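Competence damage-inducible protein A (Enterobacter cloacae subsp. cloacae, PDB 5VU3) is of unknown function but belongs to the CinA (competence-damaged protein) family, some members of which act as nicotinamide mononucleotide deamidases. Local coordinates at residues A[84-89]-A[127-132]. Residues are numbered along the deposited sequence; the frame is centred on the assembly and turned at random.
Sequences TAVSEQ and TVCFAW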
loop_
_atom_site.group_PDB
_atom_site.type_symbol
_atom_site.label_atom_id
_atom_site.label_comp_id
_atom_site.label_asym_id
_atom_site.label_seq_id
_atom_site.Cartn_x
_atom_site.Cartn_y
_atom_site.Cartn_z
ATOM N N THR A 84 -18.754 -4.824 13.319
ATOM C CA THR A 84 -18.402 -4.414 11.958
ATOM C C THR A 84 -16.898 -4.204 11.799
ATOM O O THR A 84 -16.144 -4.221 12.777
ATOM C CB THR A 84 -19.148 -3.140 11.508
ATOM O OG1 THR A 84 -18.479 -1.969 12.009
ATOM C CG2 THR A 84 -20.612 -3.148 11.963
ATOM N N ALA A 85 -16.456 -4.029 10.548
ATOM C CA ALA A 85 -15.040 -3.816 10.274
ATOM C C ALA A 85 -14.560 -2.480 10.811
ATOM O O ALA A 85 -13.368 -2.323 11.102
ATOM C CB ALA A 85 -14.770 -3.903 8.772
ATOM N N VAL A 86 -15.465 -1.516 10.944
ATOM C CA VAL A 86 -15.099 -0.175 11.428
ATOM C C VAL A 86 -15.404 -0.181 12.924
ATOM O O VAL A 86 -16.458 0.253 13.391
ATOM C CB VAL A 86 -15.835 0.936 10.674
ATOM C CG1 VAL A 86 -15.527 2.312 11.284
ATOM C CG2 VAL A 86 -15.460 0.893 9.209
ATOM N N SER A 87 -14.454 -0.713 13.688
ATOM C CA SER A 87 -14.581 -0.796 15.136
ATOM C C SER A 87 -13.189 -0.955 15.725
ATOM O O SER A 87 -12.253 -1.391 15.045
ATOM C CB SER A 87 -15.477 -1.967 15.554
ATOM O OG SER A 87 -14.849 -3.192 15.221
ATOM N N GLU A 88 -13.063 -0.593 17.002
ATOM C CA GLU A 88 -11.777 -0.770 17.665
ATOM C C GLU A 88 -11.446 -2.248 17.834
ATOM O O GLU A 88 -10.266 -2.625 17.840
ATOM C CB GLU A 88 -11.776 -0.030 19.002
ATOM C CG GLU A 88 -11.829 1.485 18.805
ATOM C CD GLU A 88 -12.030 2.250 20.087
ATOM O OE1 GLU A 88 -13.182 2.323 20.558
ATOM O OE2 GLU A 88 -11.034 2.783 20.619
ATOM N N GLN A 89 -12.472 -3.097 17.929
ATOM C CA GLN A 89 -12.240 -4.537 18.017
ATOM C C GLN A 89 -11.583 -5.065 16.748
ATOM O O GLN A 89 -10.625 -5.845 16.811
ATOM C CB GLN A 89 -13.560 -5.266 18.283
ATOM C CG GLN A 89 -14.125 -5.061 19.693
ATOM C CD GLN A 89 -14.983 -3.808 19.819
ATOM O OE1 GLN A 89 -15.053 -2.987 18.899
ATOM N NE2 GLN A 89 -15.644 -3.659 20.963
ATOM N N THR A 127 -16.005 8.270 9.631
ATOM C CA THR A 127 -15.685 7.573 10.873
ATOM C C THR A 127 -14.560 6.585 10.613
ATOM O O THR A 127 -14.697 5.699 9.762
ATOM C CB THR A 127 -16.904 6.825 11.407
ATOM O OG1 THR A 127 -18.010 7.725 11.547
ATOM C CG2 THR A 127 -16.573 6.195 12.754
ATOM N N VAL A 128 -13.460 6.708 11.355
ATOM C CA VAL A 128 -12.294 5.851 11.153
ATOM C C VAL A 128 -11.788 5.363 12.505
ATOM O O VAL A 128 -11.632 6.159 13.436
ATOM C CB VAL A 128 -11.171 6.595 10.399
ATOM C CG1 VAL A 128 -10.045 5.650 10.064
ATOM C CG2 VAL A 128 -11.714 7.261 9.122
ATOM N N CYS A 129 -11.509 4.061 12.610
ATOM C CA CYS A 129 -10.872 3.503 13.798
ATOM C C CYS A 129 -9.402 3.182 13.545
ATOM O O CYS A 129 -8.994 2.840 12.431
ATOM C CB CYS A 129 -11.593 2.244 14.293
ATOM S SG CYS A 129 -13.298 2.521 14.805
ATOM N N PHE A 130 -8.608 3.291 14.607
ATOM C CA PHE A 130 -7.163 3.133 14.549
ATOM C C PHE A 130 -6.712 2.162 15.624
ATOM O O PHE A 130 -7.261 2.156 16.726
ATOM C CB PHE A 130 -6.449 4.481 14.764
ATOM C CG PHE A 130 -6.801 5.523 13.743
ATOM C CD1 PHE A 130 -7.940 6.291 13.882
ATOM C CD2 PHE A 130 -5.983 5.732 12.643
ATOM C CE1 PHE A 130 -8.266 7.252 12.932
ATOM C CE2 PHE A 130 -6.304 6.682 11.694
ATOM C CZ PHE A 130 -7.438 7.448 11.841
ATOM N N ALA A 131 -5.708 1.348 15.307
ATOM C CA ALA A 131 -5.021 0.547 16.307
ATOM C C ALA A 131 -3.520 0.750 16.156
ATOM O O ALA A 131 -2.989 0.761 15.038
ATOM C CB ALA A 131 -5.364 -0.951 16.192
ATOM N N TRP A 132 -2.841 0.920 17.289
ATOM C CA TRP A 132 -1.386 0.931 17.339
ATOM C C TRP A 132 -0.957 -0.193 18.271
ATOM O O TRP A 132 -1.276 -0.167 19.462
ATOM C CB TRP A 132 -0.838 2.277 17.831
ATOM C CG TRP A 132 -1.280 3.502 17.055
ATOM C CD1 TRP A 132 -0.596 4.128 16.046
ATOM C CD2 TRP A 132 -2.485 4.260 17.249
ATOM N NE1 TRP A 132 -1.308 5.222 15.597
ATOM C CE2 TRP A 132 -2.465 5.328 16.327
ATOM C CE3 TRP A 132 -3.573 4.147 18.122
ATOM C CZ2 TRP A 132 -3.499 6.262 16.242
ATOM C CZ3 TRP A 132 -4.598 5.077 18.036
ATOM C CH2 TRP A 132 -4.551 6.122 17.108
#
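Cys129 and Val86 carry this contact, with Glu88 at its margin. The thiol of Cys129 points from strand 127-134 into the backbone at the start of helix 88-101. Its SG lies 3.6 Å from Ser87 CA and 3.8 Å from Glu88 N. The same sulfur meets the carbonyl carbon of Val86. It therefore packs against the main chain across three successive residues. With SG anti to its own carbonyl carbon (chi1 -62°), the sulfur stands out from the strand to meet this main chain. Cys129 CB touches Ser87 O at 3.8 Å.

Val86 adds one methyl branch. CG1 is anti to its backbone N (chi1 175°) and reaches over Thr127 O at 3.8 Å. It also lies 4.2 Å from Cys129 SG, and so spans Thr127 and Cys129, alternate residues of the strand whose side chains both start toward the loop. Thr127 CG2 is a looser neighbour of this methyl.

Glu88 runs along the other flank of the sulfur. Its CG comes within 4.4 Å of SG, while its carboxylate turns to Thr140 on strand 137-144, where OE2 is hydrogen-bonded to OG1.

The Ser87 side chain faces away from the strand and serves the helix end instead. OG donates to Thr84 O at 3.0 Å and, as N-cap, accepts from Thr90 N. These two bonds tie the turn after helix 77-83 to the next helix start. The Ala85 carbonyl is hydrogen-bonded to Ser111 OG on strand 106-112, a further tie between this loop and the sheet.

The contact is buried, and it is mainly a thiol and a methyl group against main chain. Cys129 also pairs through its backbone with Ser111. The arrangement is the packing of a helix N-terminus and its preceding loop on one face of a mixed beta-sheet, in the alpha/beta fold of the CinA family, with helix 149-167 covering the opposite face.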